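Local structure of leucine aminopeptidase 2 (Saccharomyces cerevisiae, 2XQ0) at residues H301-A304 with H305-G309; F320-N323 with E324-V328; S386-P389 with Y390-F394. The protein acts as a zinc-dependent aminopeptidase that preferentially cleaves di- and tripeptides and also shows low epoxide hydrolase activity in vitro. All blocks are in the same frame, centred on the assembly; numbering follows the deposited sequence.

Contact 1: H301-A304 with H305-G309. With ZN (zinc ion), chain C; BES (2-(3-amino-2-hydroxy-4-phenyl-butyrylamino)-4-methyl-pentanoic acid), chain B.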
loop_
_atom_site.group_PDB
_atom_site.type_symbol
_atom_site.label_atom_id
_atom_site.label_comp_id
_atom_site.label_asym_id
_atom_site.label_seq_id
_atom_site.Cartn_x
_atom_site.Cartn_y
_atom_site.Cartn_z
ATOM N N HIS A 301 0.152 -9.045 4.188
ATOM C CA HIS A 301 0.969 -7.922 3.738
ATOM C C HIS A 301 1.081 -6.821 4.791
ATOM O O HIS A 301 2.165 -6.494 5.220
ATOM C CB HIS A 301 0.438 -7.340 2.423
ATOM C CG HIS A 301 1.356 -6.317 1.824
ATOM N ND1 HIS A 301 2.357 -6.645 0.940
ATOM C CD2 HIS A 301 1.456 -4.982 2.030
ATOM C CE1 HIS A 301 3.029 -5.551 0.610
ATOM N NE2 HIS A 301 2.502 -4.530 1.263
ATOM N N GLU A 302 -0.042 -6.243 5.205
ATOM C CA GLU A 302 -0.004 -5.172 6.197
ATOM C C GLU A 302 0.615 -5.673 7.496
ATOM O O GLU A 302 1.294 -4.930 8.196
ATOM C CB GLU A 302 -1.406 -4.658 6.510
ATOM C CG GLU A 302 -2.259 -4.321 5.290
ATOM C CD GLU A 302 -1.611 -3.302 4.394
ATOM O OE1 GLU A 302 -2.016 -3.217 3.215
ATOM O OE2 GLU A 302 -0.686 -2.595 4.859
ATOM N N LEU A 303 0.366 -6.934 7.832
ATOM C CA LEU A 303 0.948 -7.496 9.044
ATOM C C LEU A 303 2.471 -7.549 8.960
ATOM O O LEU A 303 3.150 -7.261 9.933
ATOM C CB LEU A 303 0.443 -8.916 9.253
ATOM C CG LEU A 303 1.176 -9.710 10.339
ATOM C CD1 LEU A 303 0.937 -9.072 11.698
ATOM C CD2 LEU A 303 0.675 -11.153 10.325
ATOM N N ALA A 304 3.014 -7.965 7.819
ATOM C CA ALA A 304 4.474 -8.048 7.689
ATOM C C ALA A 304 5.127 -6.667 7.832
ATOM O O ALA A 304 6.251 -6.546 8.344
ATOM C CB ALA A 304 4.871 -8.710 6.379
ATOM N N HIS A 305 4.418 -5.615 7.421
ATOM C CA HIS A 305 4.904 -4.243 7.591
ATOM C C HIS A 305 5.259 -3.938 9.044
ATOM O O HIS A 305 6.137 -3.105 9.333
ATOM C CB HIS A 305 3.873 -3.225 7.107
ATOM C CG HIS A 305 4.025 -2.854 5.672
ATOM N ND1 HIS A 305 5.213 -2.391 5.153
ATOM C CD2 HIS A 305 3.132 -2.856 4.648
ATOM C CE1 HIS A 305 5.054 -2.147 3.858
ATOM N NE2 HIS A 305 3.804 -2.421 3.534
ATOM N N SER A 306 4.598 -4.623 9.965
ATOM C CA SER A 306 4.879 -4.391 11.390
ATOM C C SER A 306 6.381 -4.463 11.605
ATOM O O SER A 306 6.948 -3.669 12.355
ATOM C CB SER A 306 4.160 -5.413 12.274
ATOM O OG SER A 306 2.766 -5.276 12.120
ATOM N N TRP A 307 7.030 -5.396 10.914
ATOM C CA TRP A 307 8.494 -5.475 10.917
ATOM C C TRP A 307 9.166 -4.593 9.849
ATOM O O TRP A 307 9.958 -3.704 10.177
ATOM C CB TRP A 307 8.947 -6.937 10.785
ATOM C CG TRP A 307 8.606 -7.781 11.982
ATOM C CD1 TRP A 307 9.410 -8.029 13.066
ATOM C CD2 TRP A 307 7.386 -8.495 12.220
ATOM N NE1 TRP A 307 8.760 -8.833 13.963
ATOM C CE2 TRP A 307 7.517 -9.143 13.471
ATOM C CE3 TRP A 307 6.189 -8.642 11.507
ATOM C CZ2 TRP A 307 6.511 -9.927 14.015
ATOM C CZ3 TRP A 307 5.183 -9.429 12.053
ATOM C CH2 TRP A 307 5.353 -10.059 13.301
ATOM N N SER A 308 8.850 -4.832 8.577
ATOM C CA SER A 308 9.529 -4.154 7.484
ATOM C C SER A 308 8.754 -2.931 7.072
ATOM O O SER A 308 7.844 -3.003 6.269
ATOM C CB SER A 308 9.675 -5.083 6.279
ATOM O OG SER A 308 8.439 -5.722 6.023
ATOM N N GLY A 309 9.137 -1.800 7.639
ATOM C CA GLY A 309 8.446 -0.554 7.378
ATOM C C GLY A 309 8.225 0.150 8.689
ATOM O O GLY A 309 8.678 1.273 8.868
HETATM ZN ZN ZN C . 3.021 -2.419 1.640
HETATM N N2 BES B . 1.022 1.562 2.406
HETATM C C1 BES B . 1.027 0.738 1.214
HETATM C C6 BES B . 0.230 1.419 0.100
HETATM C C7 BES B . 0.893 2.720 -0.294
HETATM C C8 BES B . 2.265 2.755 -0.515
HETATM C C12 BES B . 0.138 3.882 -0.418
HETATM C C9 BES B . 2.881 3.949 -0.872
HETATM C C11 BES B . 0.756 5.078 -0.774
HETATM C C10 BES B . 2.128 5.112 -1.002
HETATM C C2 BES B . 0.448 -0.653 1.501
HETATM O O2 BES B . 1.111 -1.375 2.549
HETATM C C3 BES B . 0.533 -1.432 0.231
HETATM O O3 BES B . 1.612 -1.843 -0.204
HETATM N N1 BES B . -0.670 -1.566 -0.312
HETATM C C4 BES B . -1.031 -2.243 -1.540
HETATM C C13 BES B . -1.498 -3.613 -1.061
HETATM C C14 BES B . -0.791 -4.760 -1.772
HETATM C C15 BES B . -0.876 -6.028 -0.931
HETATM C C16 BES B . 0.659 -4.419 -2.107
HETATM C C5 BES B . -2.205 -1.499 -2.108
HETATM O O1 BES B . -2.412 -1.540 -3.341
HETATM O O4 BES B . -2.937 -0.853 -1.316
HETATM O O HOH W 1 1.363 -3.239 10.595
#
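His301 and His305, one helical turn apart, both turn their NE2 atoms to the same zinc ion, at 2.2 Å and 2.0 Å respectively. The rings meet obliquely, their planes 81° apart. Glu324 and bestatin O2 and O3 complete the coordination, and bestatin C15 lies over one face of the His301 imidazole. Between the two histidines in sequence, Glu302, the proton acceptor of the reaction, bends at chi2 (-57°) so that its carboxylate runs beside the His305 ring. Its OE2 lies 3.2 Å from bestatin O2 and 3.8 Å from His305 CD2. With an alanine in place of Glu302, bestatin O2 and the CD2 edge of His305 would probably lose their carboxylate neighbour, and the reaction its base. In the second shell, His305 ND1 donates to Ser308 O (2.9 Å) and His301 ND1 is bonded to Glu331, which fixes how both imidazoles are turned. Farther along, Ser306 OG and N both donate to Leu303 O from the same face of the carbonyl plane. This part of helix 297-311, which carries the HExxH motif, packs against helix 321-339 through Ala304 and Ser308, and against helix 243-253 through Leu303 and Trp307.

Contact 2: F320-N323 with E324-V328. With ZN (zinc ion), chain C; BES (2-(3-amino-2-hydroxy-4-phenyl-butyrylamino)-4-methyl-pentanoic acid), chain B.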
loop_
_atom_site.group_PDB
_atom_site.type_symbol
_atom_site.label_atom_id
_atom_site.label_comp_id
_atom_site.label_asym_id
_atom_site.label_seq_id
_atom_site.Cartn_x
_atom_site.Cartn_y
_atom_site.Cartn_z
ATOM N N PHE A 320 12.804 3.027 -0.949
ATOM C CA PHE A 320 11.467 2.511 -0.668
ATOM C C PHE A 320 11.410 0.986 -0.790
ATOM O O PHE A 320 10.585 0.340 -0.140
ATOM C CB PHE A 320 10.481 3.165 -1.637
ATOM C CG PHE A 320 9.035 2.856 -1.354
ATOM C CD1 PHE A 320 8.521 2.990 -0.073
ATOM C CD2 PHE A 320 8.175 2.497 -2.393
ATOM C CE1 PHE A 320 7.173 2.730 0.188
ATOM C CE2 PHE A 320 6.833 2.234 -2.143
ATOM C CZ PHE A 320 6.337 2.353 -0.840
ATOM N N TRP A 321 12.281 0.406 -1.618
ATOM C CA TRP A 321 12.308 -1.051 -1.774
ATOM C C TRP A 321 12.553 -1.793 -0.445
ATOM O O TRP A 321 12.069 -2.918 -0.257
ATOM C CB TRP A 321 13.320 -1.489 -2.846
ATOM C CG TRP A 321 14.727 -1.657 -2.350
ATOM C CD1 TRP A 321 15.696 -0.697 -2.291
ATOM C CD2 TRP A 321 15.324 -2.864 -1.866
ATOM N NE1 TRP A 321 16.865 -1.235 -1.795
ATOM C CE2 TRP A 321 16.660 -2.560 -1.518
ATOM C CE3 TRP A 321 14.860 -4.175 -1.689
ATOM C CZ2 TRP A 321 17.540 -3.526 -1.005
ATOM C CZ3 TRP A 321 15.733 -5.129 -1.174
ATOM C CH2 TRP A 321 17.061 -4.797 -0.843
ATOM N N LEU A 322 13.289 -1.169 0.473
ATOM C CA LEU A 322 13.577 -1.791 1.772
ATOM C C LEU A 322 12.293 -2.036 2.540
ATOM O O LEU A 322 12.189 -2.983 3.311
ATOM C CB LEU A 322 14.503 -0.924 2.613
ATOM C CG LEU A 322 15.970 -0.924 2.155
ATOM C CD1 LEU A 322 16.792 0.099 2.932
ATOM C CD2 LEU A 322 16.547 -2.332 2.295
ATOM N N ASN A 323 11.331 -1.128 2.387
ATOM C CA ASN A 323 10.016 -1.318 2.976
ATOM C C ASN A 323 9.254 -2.362 2.169
ATOM O O ASN A 323 9.047 -3.483 2.631
ATOM C CB ASN A 323 9.203 -0.011 3.014
ATOM C CG ASN A 323 9.553 0.888 4.204
ATOM O OD1 ASN A 323 10.673 0.881 4.709
ATOM N ND2 ASN A 323 8.583 1.677 4.644
ATOM N N GLU A 324 8.860 -2.001 0.948
ATOM C CA GLU A 324 7.919 -2.832 0.190
ATOM C C GLU A 324 8.494 -4.163 -0.315
ATOM O O GLU A 324 7.773 -5.149 -0.394
ATOM C CB GLU A 324 7.297 -2.046 -0.966
ATOM C CG GLU A 324 6.439 -0.849 -0.526
ATOM C CD GLU A 324 5.238 -1.240 0.334
ATOM O OE1 GLU A 324 4.859 -2.435 0.361
ATOM O OE2 GLU A 324 4.658 -0.344 0.981
ATOM N N GLY A 325 9.773 -4.194 -0.661
ATOM C CA GLY A 325 10.399 -5.435 -1.124
ATOM C C GLY A 325 10.505 -6.460 -0.012
ATOM O O GLY A 325 10.134 -7.639 -0.162
ATOM N N TRP A 326 10.991 -6.021 1.135
ATOM C CA TRP A 326 10.975 -6.898 2.302
ATOM C C TRP A 326 9.555 -7.379 2.637
ATOM O O TRP A 326 9.329 -8.585 2.847
ATOM C CB TRP A 326 11.593 -6.169 3.509
ATOM C CG TRP A 326 13.057 -6.419 3.633
ATOM C CD1 TRP A 326 14.073 -5.531 3.436
ATOM C CD2 TRP A 326 13.669 -7.657 3.992
ATOM N NE1 TRP A 326 15.287 -6.144 3.652
ATOM C CE2 TRP A 326 15.063 -7.450 3.998
ATOM C CE3 TRP A 326 13.173 -8.923 4.310
ATOM C CZ2 TRP A 326 15.966 -8.464 4.298
ATOM C CZ3 TRP A 326 14.081 -9.934 4.611
ATOM C CH2 TRP A 326 15.447 -9.698 4.609
ATOM N N THR A 327 8.597 -6.444 2.693
ATOM C CA THR A 327 7.206 -6.803 3.025
ATOM C C THR A 327 6.654 -7.887 2.099
ATOM O O THR A 327 6.067 -8.851 2.566
ATOM C CB THR A 327 6.278 -5.578 3.035
ATOM O OG1 THR A 327 6.774 -4.640 4.005
ATOM C CG2 THR A 327 4.815 -5.972 3.370
ATOM N N VAL A 328 6.846 -7.730 0.793
ATOM C CA VAL A 328 6.331 -8.694 -0.166
ATOM C C VAL A 328 7.038 -10.033 0.075
ATOM O O VAL A 328 6.410 -11.095 0.023
ATOM C CB VAL A 328 6.511 -8.205 -1.651
ATOM C CG1 VAL A 328 6.100 -9.309 -2.647
ATOM C CG2 VAL A 328 5.670 -6.937 -1.930
HETATM ZN ZN ZN C . 3.021 -2.419 1.640
HETATM N N2 BES B . 1.022 1.562 2.406
HETATM C C1 BES B . 1.027 0.738 1.214
HETATM C C6 BES B . 0.230 1.419 0.100
HETATM C C7 BES B . 0.893 2.720 -0.294
HETATM C C8 BES B . 2.265 2.755 -0.515
HETATM C C12 BES B . 0.138 3.882 -0.418
HETATM C C9 BES B . 2.881 3.949 -0.872
HETATM C C11 BES B . 0.756 5.078 -0.774
HETATM C C10 BES B . 2.128 5.112 -1.002
HETATM C C2 BES B . 0.448 -0.653 1.501
HETATM O O2 BES B . 1.111 -1.375 2.549
HETATM C C3 BES B . 0.533 -1.432 0.231
HETATM O O3 BES B . 1.612 -1.843 -0.204
HETATM N N1 BES B . -0.670 -1.566 -0.312
HETATM C C4 BES B . -1.031 -2.243 -1.540
HETATM C C13 BES B . -1.498 -3.613 -1.061
HETATM C C14 BES B . -0.791 -4.760 -1.772
HETATM C C15 BES B . -0.876 -6.028 -0.931
HETATM C C16 BES B . 0.659 -4.419 -2.107
HETATM C C5 BES B . -2.205 -1.499 -2.108
HETATM O O1 BES B . -2.412 -1.540 -3.341
HETATM O O4 BES B . -2.937 -0.853 -1.316
#
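Phe320 and Glu324, one turn apart near the beginning of helix 321-339, make the closest side-chain packing here. Glu324 CG lies over one face of the phenyl ring, toward its outer rim, 3.2 Å from Phe320 CZ. The ring gets there because Phe320 CG stands anti to the backbone N (chi1 -173°), which brings the ring across the glutamate chain at a slant. Glu324 in turn bends at chi2, and its carboxylate plane is turned 65° from that of the ring. OE1 binds the zinc ion at 2.2 Å, while OE2 makes a longer approach of 2.7 Å. With the two histidines of the HExxH helix, Glu324 completes the protein's zinc ligands, the downstream glutamate of the M1 (gluzincin) site. Glu324 N also bonds to Phe320 O. A second tight spot lies at Asn323 O, which accepts from both Thr327 N and Thr327 OG1, the hydroxyl at 2.9 Å and above the carbonyl plane. That hydroxyl is also hydrogen-bonded to Ser308. Gly325 shows how little room is left: a CB there would clash with Trp321 O.

The side of the helix turned from the metal is looser between these two segments. Leu322 CD2 and Trp326 CD1 are 4.2 Å apart, and the nearer meeting is of Leu322 O with the in-plane edge of the indole, 3.2 Å from CD1. This side is no more open to solvent than the other, since other parts of the fold cover it. Trp326 stacks on Tyr417 of helix 407-420 and meets Phe418 edge-to-face, and Trp321 NE1 is bonded to Thr428. Thr327 and Val328 rest on helix 297-311, and Phe320, Glu324 and Val328 touch helix 388-403, so this stretch lies wedged among three other helices.

Contact 3: S386-P389 with Y390-F394. With BES (2-(3-amino-2-hydroxy-4-phenyl-butyrylamino)-4-methyl-pentanoic acid), chain B.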
loop_
_atom_site.group_PDB
_atom_site.type_symbol
_atom_site.label_atom_id
_atom_site.label_comp_id
_atom_site.label_asym_id
_atom_site.label_seq_id
_atom_site.Cartn_x
_atom_site.Cartn_y
_atom_site.Cartn_z
ATOM N N SER A 386 5.627 2.290 -8.009
ATOM C CA SER A 386 5.184 1.408 -9.059
ATOM C C SER A 386 5.316 0.040 -8.456
ATOM O O SER A 386 5.575 -0.097 -7.265
ATOM C CB SER A 386 6.111 1.508 -10.266
ATOM O OG SER A 386 7.389 0.962 -9.961
ATOM N N THR A 387 5.187 -0.976 -9.290
ATOM C CA THR A 387 5.386 -2.339 -8.838
ATOM C C THR A 387 6.864 -2.689 -8.610
ATOM O O THR A 387 7.177 -3.674 -7.941
ATOM C CB THR A 387 4.771 -3.305 -9.842
ATOM O OG1 THR A 387 3.406 -2.917 -10.083
ATOM C CG2 THR A 387 4.831 -4.718 -9.308
ATOM N N VAL A 388 7.776 -1.876 -9.141
ATOM C CA VAL A 388 9.212 -2.196 -9.058
ATOM C C VAL A 388 9.758 -2.413 -7.637
ATOM O O VAL A 388 10.414 -3.418 -7.377
ATOM C CB VAL A 388 10.061 -1.142 -9.808
ATOM C CG1 VAL A 388 11.556 -1.363 -9.548
ATOM C CG2 VAL A 388 9.754 -1.208 -11.293
ATOM N N PRO A 389 9.494 -1.478 -6.702
ATOM C CA PRO A 389 10.067 -1.731 -5.370
ATOM C C PRO A 389 9.515 -3.002 -4.739
ATOM O O PRO A 389 10.234 -3.694 -4.007
ATOM C CB PRO A 389 9.650 -0.494 -4.546
ATOM C CG PRO A 389 8.592 0.213 -5.376
ATOM C CD PRO A 389 8.945 -0.116 -6.816
ATOM N N TYR A 390 8.244 -3.291 -5.011
ATOM C CA TYR A 390 7.596 -4.482 -4.483
ATOM C C TYR A 390 8.244 -5.739 -5.049
ATOM O O TYR A 390 8.742 -6.585 -4.311
ATOM C CB TYR A 390 6.101 -4.472 -4.853
ATOM C CG TYR A 390 5.302 -3.363 -4.188
ATOM C CD1 TYR A 390 5.270 -2.073 -4.721
ATOM C CD2 TYR A 390 4.563 -3.617 -3.041
ATOM C CE1 TYR A 390 4.535 -1.053 -4.100
ATOM C CE2 TYR A 390 3.824 -2.610 -2.415
ATOM C CZ TYR A 390 3.814 -1.340 -2.945
ATOM O OH TYR A 390 3.070 -0.357 -2.324
ATOM N N GLU A 391 8.221 -5.855 -6.365
ATOM C CA GLU A 391 8.534 -7.126 -7.016
ATOM C C GLU A 391 9.992 -7.282 -7.408
ATOM O O GLU A 391 10.530 -8.378 -7.330
ATOM C CB GLU A 391 7.647 -7.334 -8.244
ATOM C CG GLU A 391 6.148 -7.460 -7.927
ATOM C CD GLU A 391 5.807 -8.705 -7.110
ATOM O OE1 GLU A 391 6.584 -9.688 -7.126
ATOM O OE2 GLU A 391 4.757 -8.699 -6.439
ATOM N N LYS A 392 10.637 -6.219 -7.873
ATOM C CA LYS A 392 12.074 -6.327 -8.075
ATOM C C LYS A 392 12.711 -6.461 -6.696
ATOM O O LYS A 392 13.689 -7.192 -6.512
ATOM C CB LYS A 392 12.633 -5.115 -8.862
ATOM C CG LYS A 392 14.077 -5.314 -9.328
ATOM C CD LYS A 392 14.680 -4.106 -10.065
ATOM C CE LYS A 392 14.399 -4.121 -11.563
ATOM N NZ LYS A 392 15.329 -3.204 -12.354
ATOM N N GLY A 393 12.149 -5.754 -5.717
ATOM C CA GLY A 393 12.617 -5.859 -4.341
ATOM C C GLY A 393 12.506 -7.273 -3.825
ATOM O O GLY A 393 13.486 -7.854 -3.365
ATOM N N PHE A 394 11.299 -7.826 -3.897
ATOM C CA PHE A 394 11.084 -9.233 -3.563
ATOM C C PHE A 394 12.034 -10.172 -4.299
ATOM O O PHE A 394 12.605 -11.087 -3.705
ATOM C CB PHE A 394 9.648 -9.643 -3.893
ATOM C CG PHE A 394 9.491 -11.122 -4.042
ATOM C CD1 PHE A 394 9.405 -11.932 -2.930
ATOM C CD2 PHE A 394 9.495 -11.702 -5.291
ATOM C CE1 PHE A 394 9.298 -13.299 -3.054
ATOM C CE2 PHE A 394 9.385 -13.079 -5.424
ATOM C CZ PHE A 394 9.285 -13.875 -4.307
HETATM N N2 BES B . 1.022 1.562 2.406
HETATM C C1 BES B . 1.027 0.738 1.214
HETATM C C6 BES B . 0.230 1.419 0.100
HETATM C C7 BES B . 0.893 2.720 -0.294
HETATM C C8 BES B . 2.265 2.755 -0.515
HETATM C C12 BES B . 0.138 3.882 -0.418
HETATM C C9 BES B . 2.881 3.949 -0.872
HETATM C C11 BES B . 0.756 5.078 -0.774
HETATM C C10 BES B . 2.128 5.112 -1.002
HETATM C C2 BES B . 0.448 -0.653 1.501
HETATM O O2 BES B . 1.111 -1.375 2.549
HETATM C C3 BES B . 0.533 -1.432 0.231
HETATM O O3 BES B . 1.612 -1.843 -0.204
HETATM N N1 BES B . -0.670 -1.566 -0.312
HETATM C C4 BES B . -1.031 -2.243 -1.540
HETATM C C13 BES B . -1.498 -3.613 -1.061
HETATM C C14 BES B . -0.791 -4.760 -1.772
HETATM C C15 BES B . -0.876 -6.028 -0.931
HETATM C C16 BES B . 0.659 -4.419 -2.107
HETATM C C5 BES B . -2.205 -1.499 -2.108
HETATM O O1 BES B . -2.412 -1.540 -3.341
HETATM O O4 BES B . -2.937 -0.853 -1.316
#
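Tyr390 reaches away from the start of its helix with its ring edge beside the carbonyls of the preceding turn: Ser386 O lies 3.2 Å from CD1, near the plane of the ring. Its CG is anti to the carbonyl carbon (chi1 -66°), which carries the phenol out along the turn toward the zinc site. At the far end of the ring, the hydroxyl donates to bestatin O3 at 3.0 Å. That oxygen too lies in the ring plane, so the phenol meets carbonyl oxygens at its edge both near its base and at its hydroxyl end. Pro389 crosses the tyrosine at an angle, its CG 4.1 Å from Tyr390 CD1.

In two other pairs the side chains lie side by side. Thr387 and Glu391 point the same way, with the methyl CG2 of the threonine tight against Glu391 CG at 3.3 Å. Val388 and Lys392 are arranged likewise but less closely, CG1 to CB being 4.0 Å. The charged ends of Glu391 and Lys392 lead off to other partners: Glu391 to a salt bridge with Arg332, Lys392 to the carbonyls of Gly459 and Ser369. Ser386 OG accepts from Val388 N (3.0 Å), a capping bond at the entry to helix 388-403, and Glu391 N gives Thr387 O a nearly straight backbone bond.

The result is a helix start that presents one tyrosine to a metal centre. Tyr390 is the proton donor of the active site, and a tyrosine hydrogen-bonded to the zinc-bound carbonyl oxygen of the ligand is characteristic of M1 aminopeptidases, in which it is thought to stabilise the transition state.

Overall arrangement
All three contacts are short helical stretches of the M1 peptidase domain, each on a different helix, and all three reach the same bound bestatin. Contacts 1 and 2 are wholly buried and share the zinc ion, the first giving two histidines and the second a glutamate; they also meet directly. Contact 3 is buried too, though Ser386, Thr387 and Tyr390 are partly exposed; it touches the inhibitor but does not bind the metal. It lies closer to contact 2, with centres about 7 Å apart, than to contact 1, about 15 Å away. All three lie at similar depth; they differ in chemistry, with metal ligands in contacts 1 and 2 and a hydrogen-bonding phenol in contact 3.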